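Local coordinates for protein putative oxidoreductase (Salmonella enterica subsp. enterica serovar Typhimurium, PDB 3NX4) that binds NADP and probably works as an NADPH-dependent acryloyl-CoA reductase of the medium-chain dehydrogenase/reductase family, at residues 294-306 and 312-324. Sequence-based numbering, arbitrary orientation.
With NAP (NADP nicotinamide-adenine-dinucleotide phosphate), chain C.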
loop_
_atom_site.group_PDB
_atom_site.type_symbol
_atom_site.label_atom_id
_atom_site.label_comp_id
_atom_site.label_asym_id
_atom_site.label_seq_id
_atom_site.Cartn_x
_atom_site.Cartn_y
_atom_site.Cartn_z
ATOM N N ALA A 294 10.685 28.327 -5.225
ATOM C CA ALA A 294 10.605 27.514 -4.015
ATOM C C ALA A 294 11.682 27.824 -2.981
ATOM O O ALA A 294 11.503 27.585 -1.789
ATOM C CB ALA A 294 10.667 26.041 -4.382
ATOM N N ALA A 295 12.814 28.334 -3.439
ATOM C CA ALA A 295 13.974 28.435 -2.569
ATOM C C ALA A 295 14.030 29.713 -1.730
ATOM O O ALA A 295 13.733 30.805 -2.210
ATOM C CB ALA A 295 15.247 28.294 -3.383
ATOM N N THR A 296 14.420 29.558 -0.472
ATOM C CA THR A 296 14.875 30.679 0.331
ATOM C C THR A 296 16.295 30.378 0.784
ATOM O O THR A 296 16.537 29.368 1.453
ATOM C CB THR A 296 13.984 30.906 1.556
ATOM O OG1 THR A 296 12.650 31.161 1.121
ATOM C CG2 THR A 296 14.478 32.097 2.362
ATOM N N GLU A 297 17.237 31.242 0.407
ATOM C CA GLU A 297 18.645 31.013 0.725
ATOM C C GLU A 297 19.036 31.670 2.041
ATOM O O GLU A 297 18.811 32.855 2.234
ATOM C CB GLU A 297 19.549 31.538 -0.394
ATOM C CG GLU A 297 21.036 31.331 -0.121
ATOM C CD GLU A 297 21.909 31.889 -1.225
ATOM O OE1 GLU A 297 21.611 31.630 -2.414
ATOM O OE2 GLU A 297 22.891 32.586 -0.905
ATOM N N ILE A 298 19.622 30.897 2.946
ATOM C CA ILE A 298 20.052 31.429 4.233
ATOM C C ILE A 298 21.505 31.058 4.453
ATOM O O ILE A 298 22.083 30.299 3.674
ATOM C CB ILE A 298 19.223 30.849 5.387
ATOM C CG1 ILE A 298 19.519 29.351 5.558
ATOM C CG2 ILE A 298 17.737 31.068 5.126
ATOM C CD1 ILE A 298 18.858 28.742 6.777
ATOM N N THR A 299 22.101 31.594 5.510
ATOM C CA THR A 299 23.458 31.217 5.869
ATOM C C THR A 299 23.415 30.194 6.991
ATOM O O THR A 299 22.366 29.952 7.580
ATOM C CB THR A 299 24.273 32.420 6.341
ATOM O OG1 THR A 299 23.717 32.899 7.571
ATOM C CG2 THR A 299 24.223 33.526 5.297
ATOM N N LEU A 300 24.563 29.605 7.296
ATOM C CA LEU A 300 24.627 28.555 8.301
ATOM C C LEU A 300 24.156 29.085 9.654
ATOM O O LEU A 300 23.472 28.388 10.401
ATOM C CB LEU A 300 26.050 28.003 8.403
ATOM C CG LEU A 300 26.265 26.718 9.205
ATOM C CD1 LEU A 300 25.436 25.583 8.651
ATOM C CD2 LEU A 300 27.746 26.332 9.232
ATOM N N ALA A 301 24.524 30.320 9.966
ATOM C CA ALA A 301 24.167 30.911 11.252
ATOM C C ALA A 301 22.652 31.035 11.440
ATOM O O ALA A 301 22.163 31.067 12.569
ATOM C CB ALA A 301 24.842 32.268 11.418
ATOM N N ASP A 302 21.916 31.108 10.333
ATOM C CA ASP A 302 20.460 31.238 10.373
ATOM C C ASP A 302 19.760 29.896 10.582
ATOM O O ASP A 302 18.548 29.854 10.799
ATOM C CB ASP A 302 19.941 31.821 9.057
ATOM C CG ASP A 302 20.342 33.264 8.845
ATOM O OD1 ASP A 302 20.229 34.072 9.797
ATOM O OD2 ASP A 302 20.756 33.591 7.710
ATOM N N ALA A 303 20.504 28.799 10.481
ATOM C CA ALA A 303 19.883 27.472 10.510
ATOM C C ALA A 303 18.976 27.222 11.719
ATOM O O ALA A 303 17.869 26.717 11.563
ATOM C CB ALA A 303 20.934 26.361 10.381
ATOM N N PRO A 304 19.443 27.565 12.931
ATOM C CA PRO A 304 18.608 27.309 14.109
ATOM C C PRO A 304 17.286 28.076 14.083
ATOM O O PRO A 304 16.249 27.516 14.442
ATOM C CB PRO A 304 19.492 27.784 15.263
ATOM C CG PRO A 304 20.884 27.588 14.746
ATOM C CD PRO A 304 20.799 27.999 13.308
ATOM N N LYS A 305 17.330 29.335 13.656
ATOM C CA LYS A 305 16.125 30.153 13.547
ATOM C C LYS A 305 15.167 29.556 12.530
ATOM O O LYS A 305 13.955 29.510 12.753
ATOM C CB LYS A 305 16.483 31.585 13.143
ATOM C CG LYS A 305 15.282 32.457 12.824
ATOM C CD LYS A 305 15.686 33.909 12.595
ATOM C CE LYS A 305 16.674 34.039 11.446
ATOM N NZ LYS A 305 17.041 35.460 11.183
ATOM N N PHE A 306 15.708 29.086 11.411
ATOM C CA PHE A 306 14.853 28.525 10.374
ATOM C C PHE A 306 14.295 27.157 10.750
ATOM O O PHE A 306 13.176 26.819 10.365
ATOM C CB PHE A 306 15.547 28.534 9.007
ATOM C CG PHE A 306 15.360 29.822 8.262
ATOM C CD1 PHE A 306 14.467 29.905 7.198
ATOM C CD2 PHE A 306 16.034 30.970 8.659
ATOM C CE1 PHE A 306 14.269 31.118 6.527
ATOM C CE2 PHE A 306 15.842 32.189 7.998
ATOM C CZ PHE A 306 14.960 32.263 6.931
ATOM N N ASN A 312 7.350 25.165 13.372
ATOM C CA ASN A 312 6.158 25.968 13.660
ATOM C C ASN A 312 5.276 26.181 12.437
ATOM O O ASN A 312 4.291 26.910 12.492
ATOM C CB ASN A 312 6.555 27.323 14.244
ATOM C CG ASN A 312 7.146 27.209 15.633
ATOM O OD1 ASN A 312 6.751 26.343 16.415
ATOM N ND2 ASN A 312 8.099 28.085 15.951
ATOM N N ASN A 313 5.641 25.547 11.329
ATOM C CA ASN A 313 4.886 25.692 10.098
ATOM C C ASN A 313 4.764 27.156 9.698
ATOM O O ASN A 313 3.674 27.633 9.378
ATOM C CB ASN A 313 3.500 25.054 10.245
ATOM C CG ASN A 313 2.779 24.923 8.921
ATOM O OD1 ASN A 313 3.405 24.883 7.866
ATOM N ND2 ASN A 313 1.460 24.875 8.970
ATOM N N GLN A 314 5.893 27.864 9.725
ATOM C CA GLN A 314 5.931 29.268 9.338
ATOM C C GLN A 314 6.795 29.536 8.103
ATOM O O GLN A 314 7.166 30.678 7.837
ATOM C CB GLN A 314 6.412 30.136 10.507
ATOM C CG GLN A 314 5.536 30.037 11.748
ATOM C CD GLN A 314 6.057 30.878 12.898
ATOM O OE1 GLN A 314 7.067 31.569 12.766
ATOM N NE2 GLN A 314 5.366 30.825 14.033
ATOM N N VAL A 315 7.117 28.493 7.348
ATOM C CA VAL A 315 7.840 28.682 6.098
ATOM C C VAL A 315 7.112 27.990 4.960
ATOM O O VAL A 315 6.292 27.108 5.192
ATOM C CB VAL A 315 9.285 28.138 6.182
ATOM C CG1 VAL A 315 10.094 28.947 7.186
ATOM C CG2 VAL A 315 9.276 26.676 6.550
ATOM N N GLN A 316 7.398 28.398 3.730
ATOM C CA GLN A 316 6.909 27.651 2.578
ATOM C C GLN A 316 8.054 27.353 1.609
ATOM O O GLN A 316 9.038 28.082 1.558
ATOM C CB GLN A 316 5.759 28.391 1.889
ATOM C CG GLN A 316 6.084 29.789 1.405
ATOM C CD GLN A 316 4.861 30.480 0.838
ATOM O OE1 GLN A 316 3.758 30.318 1.350
ATOM N NE2 GLN A 316 5.046 31.229 -0.242
ATOM N N GLY A 317 7.943 26.265 0.856
ATOM C CA GLY A 317 8.985 25.925 -0.093
ATOM C C GLY A 317 10.190 25.258 0.545
ATOM O O GLY A 317 10.066 24.526 1.525
ATOM N N ARG A 318 11.368 25.517 -0.015
ATOM C CA ARG A 318 12.587 24.828 0.391
ATOM C C ARG A 318 13.607 25.789 1.010
ATOM O O ARG A 318 13.797 26.903 0.522
ATOM C CB ARG A 318 13.193 24.135 -0.825
ATOM C CG ARG A 318 12.356 22.948 -1.332
ATOM C CD ARG A 318 12.624 21.698 -0.507
ATOM N NE ARG A 318 14.053 21.362 -0.542
ATOM C CZ ARG A 318 14.793 21.123 0.533
ATOM N NH1 ARG A 318 14.241 21.140 1.737
ATOM N NH2 ARG A 318 16.084 20.850 0.403
ATOM N N THR A 319 14.252 25.360 2.088
ATOM C CA THR A 319 15.264 26.188 2.735
ATOM C C THR A 319 16.651 25.743 2.298
ATOM O O THR A 319 17.079 24.627 2.599
ATOM C CB THR A 319 15.166 26.122 4.272
ATOM O OG1 THR A 319 13.882 26.593 4.690
ATOM C CG2 THR A 319 16.245 26.990 4.918
ATOM N N LEU A 320 17.337 26.629 1.583
ATOM C CA LEU A 320 18.653 26.368 1.023
ATOM C C LEU A 320 19.722 27.033 1.888
ATOM O O LEU A 320 19.602 28.207 2.248
ATOM C CB LEU A 320 18.726 26.917 -0.406
ATOM C CG LEU A 320 20.114 26.948 -1.064
ATOM C CD1 LEU A 320 20.579 25.524 -1.428
ATOM C CD2 LEU A 320 20.114 27.854 -2.290
ATOM N N VAL A 321 20.764 26.285 2.225
ATOM C CA VAL A 321 21.807 26.808 3.094
ATOM C C VAL A 321 23.114 27.006 2.333
ATOM O O VAL A 321 23.697 26.063 1.835
ATOM C CB VAL A 321 22.018 25.912 4.328
ATOM C CG1 VAL A 321 23.074 26.512 5.239
ATOM C CG2 VAL A 321 20.689 25.738 5.079
ATOM N N LYS A 322 23.549 28.257 2.224
ATOM C CA LYS A 322 24.808 28.549 1.565
ATOM C C LYS A 322 25.919 28.328 2.584
ATOM O O LYS A 322 25.943 28.976 3.632
ATOM C CB LYS A 322 24.833 29.995 1.051
ATOM C CG LYS A 322 26.116 30.353 0.292
ATOM C CD LYS A 322 26.043 31.773 -0.252
ATOM C CE LYS A 322 27.282 32.138 -1.054
ATOM N NZ LYS A 322 27.505 31.214 -2.202
ATOM N N ILE A 323 26.819 27.401 2.281
ATOM C CA ILE A 323 27.882 27.034 3.202
ATOM C C ILE A 323 29.181 27.690 2.758
ATOM O O ILE A 323 29.925 28.222 3.580
ATOM C CB ILE A 323 28.072 25.515 3.266
ATOM C CG1 ILE A 323 26.820 24.835 3.840
ATOM C CG2 ILE A 323 29.304 25.169 4.097
ATOM C CD1 ILE A 323 26.605 25.104 5.318
ATOM N N LYS A 324 29.435 27.662 1.454
ATOM C CA LYS A 324 30.603 28.318 0.873
ATOM C C LYS A 324 30.692 29.774 1.325
ATOM O O LYS A 324 29.689 30.492 1.370
ATOM C CB LYS A 324 30.537 28.256 -0.655
ATOM C CG LYS A 324 29.244 28.822 -1.226
ATOM C CD LYS A 324 28.977 28.340 -2.641
ATOM C CE LYS A 324 29.748 29.147 -3.666
ATOM N NZ LYS A 324 29.412 28.704 -5.046
ATOM O OXT LYS A 324 31.772 30.269 1.650
HETATM P PA NAP C . 7.680 20.673 5.495
HETATM O O1A NAP C . 8.368 21.534 4.519
HETATM O O2A NAP C . 7.624 21.132 6.892
HETATM O O5B NAP C . 6.219 20.302 4.965
HETATM C C5B NAP C . 5.290 19.759 5.861
HETATM C C4B NAP C . 3.960 20.406 5.500
HETATM O O4B NAP C . 2.939 19.757 6.206
HETATM C C3B NAP C . 3.901 21.882 5.900
HETATM O O3B NAP C . 4.300 22.709 4.824
HETATM C C2B NAP C . 2.431 22.085 6.215
HETATM O O2B NAP C . 1.787 22.408 5.006
HETATM C C1B NAP C . 1.963 20.700 6.627
HETATM N N9A NAP C . 1.833 20.574 8.086
HETATM C C8A NAP C . 2.732 20.976 9.043
HETATM N N7A NAP C . 2.228 20.642 10.256
HETATM C C5A NAP C . 1.041 20.026 10.082
HETATM C C6A NAP C . 0.114 19.493 10.969
HETATM N N6A NAP C . 0.319 19.531 12.280
HETATM N N1A NAP C . -1.029 18.915 10.476
HETATM C C2A NAP C . -1.259 18.870 9.117
HETATM N N3A NAP C . -0.341 19.407 8.238
HETATM C C4A NAP C . 0.785 19.976 8.718
HETATM O O3 NAP C . 8.393 19.222 5.523
HETATM P PN NAP C . 9.120 18.419 4.342
HETATM O O1N NAP C . 10.588 18.592 4.429
HETATM O O2N NAP C . 8.419 18.780 3.088
HETATM O O5D NAP C . 8.723 16.924 4.794
HETATM C C5D NAP C . 7.363 16.564 4.808
HETATM C C4D NAP C . 7.184 15.279 5.603
HETATM O O4D NAP C . 7.839 14.242 4.913
HETATM C C3D NAP C . 7.839 15.366 6.971
HETATM O O3D NAP C . 7.055 14.651 7.901
HETATM C C2D NAP C . 9.168 14.671 6.788
HETATM O O2D NAP C . 9.603 14.063 7.980
HETATM C C1D NAP C . 8.794 13.629 5.753
HETATM N N1N NAP C . 9.918 13.159 4.935
HETATM C C2N NAP C . 10.240 11.834 4.993
HETATM C C3N NAP C . 11.278 11.310 4.228
HETATM C C7N NAP C . 11.236 9.835 3.940
HETATM O O7N NAP C . 12.431 9.111 3.796
HETATM N N7N NAP C . 10.050 9.248 3.831
HETATM C C4N NAP C . 11.995 12.164 3.390
HETATM C C5N NAP C . 11.653 13.523 3.334
HETATM C C6N NAP C . 10.600 14.006 4.108
HETATM P P2B NAP C . 0.534 23.437 4.984
HETATM O O1X NAP C . 0.318 23.831 3.548
HETATM O O2X NAP C . -0.698 22.744 5.516
HETATM O O3X NAP C . 0.893 24.628 5.831
HETATM O O HOH W 1 11.489 28.797 1.090
HETATM O O HOH W 2 26.838 30.026 5.988
#
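Ala294, Thr296 and Ile298 share five backbone hydrogen bonds with Arg318, Leu320 and Lys322, pairing strands 295-299 and 318-322 in parallel. Arg318 N gives to Ala294 O at 2.7 Å. Thr296 and Ile298 each bind both ways: N to Arg318 O and Leu320 O, O from Leu320 N and Lys322 N. Beyond Ile298 a water takes over: it accepts from Leu300 N and donates to Lys322 O. A second water lies 2.6 Å from Thr296 OG1 and within hydrogen-bonding reach of Gln316 O and Arg318 O. Counting others nearby, it has more acceptors than protons.

On one face, Ile298 has CG1 between its backbone N and carbonyl carbon (chi1 68°). CD1 thereby reaches Thr319 CG2 at 3.7 Å, and CG1 meets Val321 CG2. Ile298 CG2 sits over the centre of the Phe306 ring, 3.5 Å above its plane, so the ring of helix 303-311 packs on strand 295-299. Phe306 CD1 also approaches Thr319 CG2. On the other face, extended Glu297 lies alongside Leu320. Its OE2 touches Lys322 CD at 3.3 Å, but Lys322 NZ stays 5.0 Å from OE2. OE1 has its salt bridge with Arg119. Arg318 bends away; its guanidinium bonds to Ile123 O, Met122 O and Ser38 OG.

In the loop before strand 318-322, Asn313 ends helix 303-311 in a Schellman motif and gives ND2 to O3X of NADP at 3.2 Å. That helix connects the strands as a beta-alpha-beta unit. Strand 318-322 lies between strand 295-299 and antiparallel strand 30-39; helix 118-140 packs against Ala295, Arg318 and Leu320.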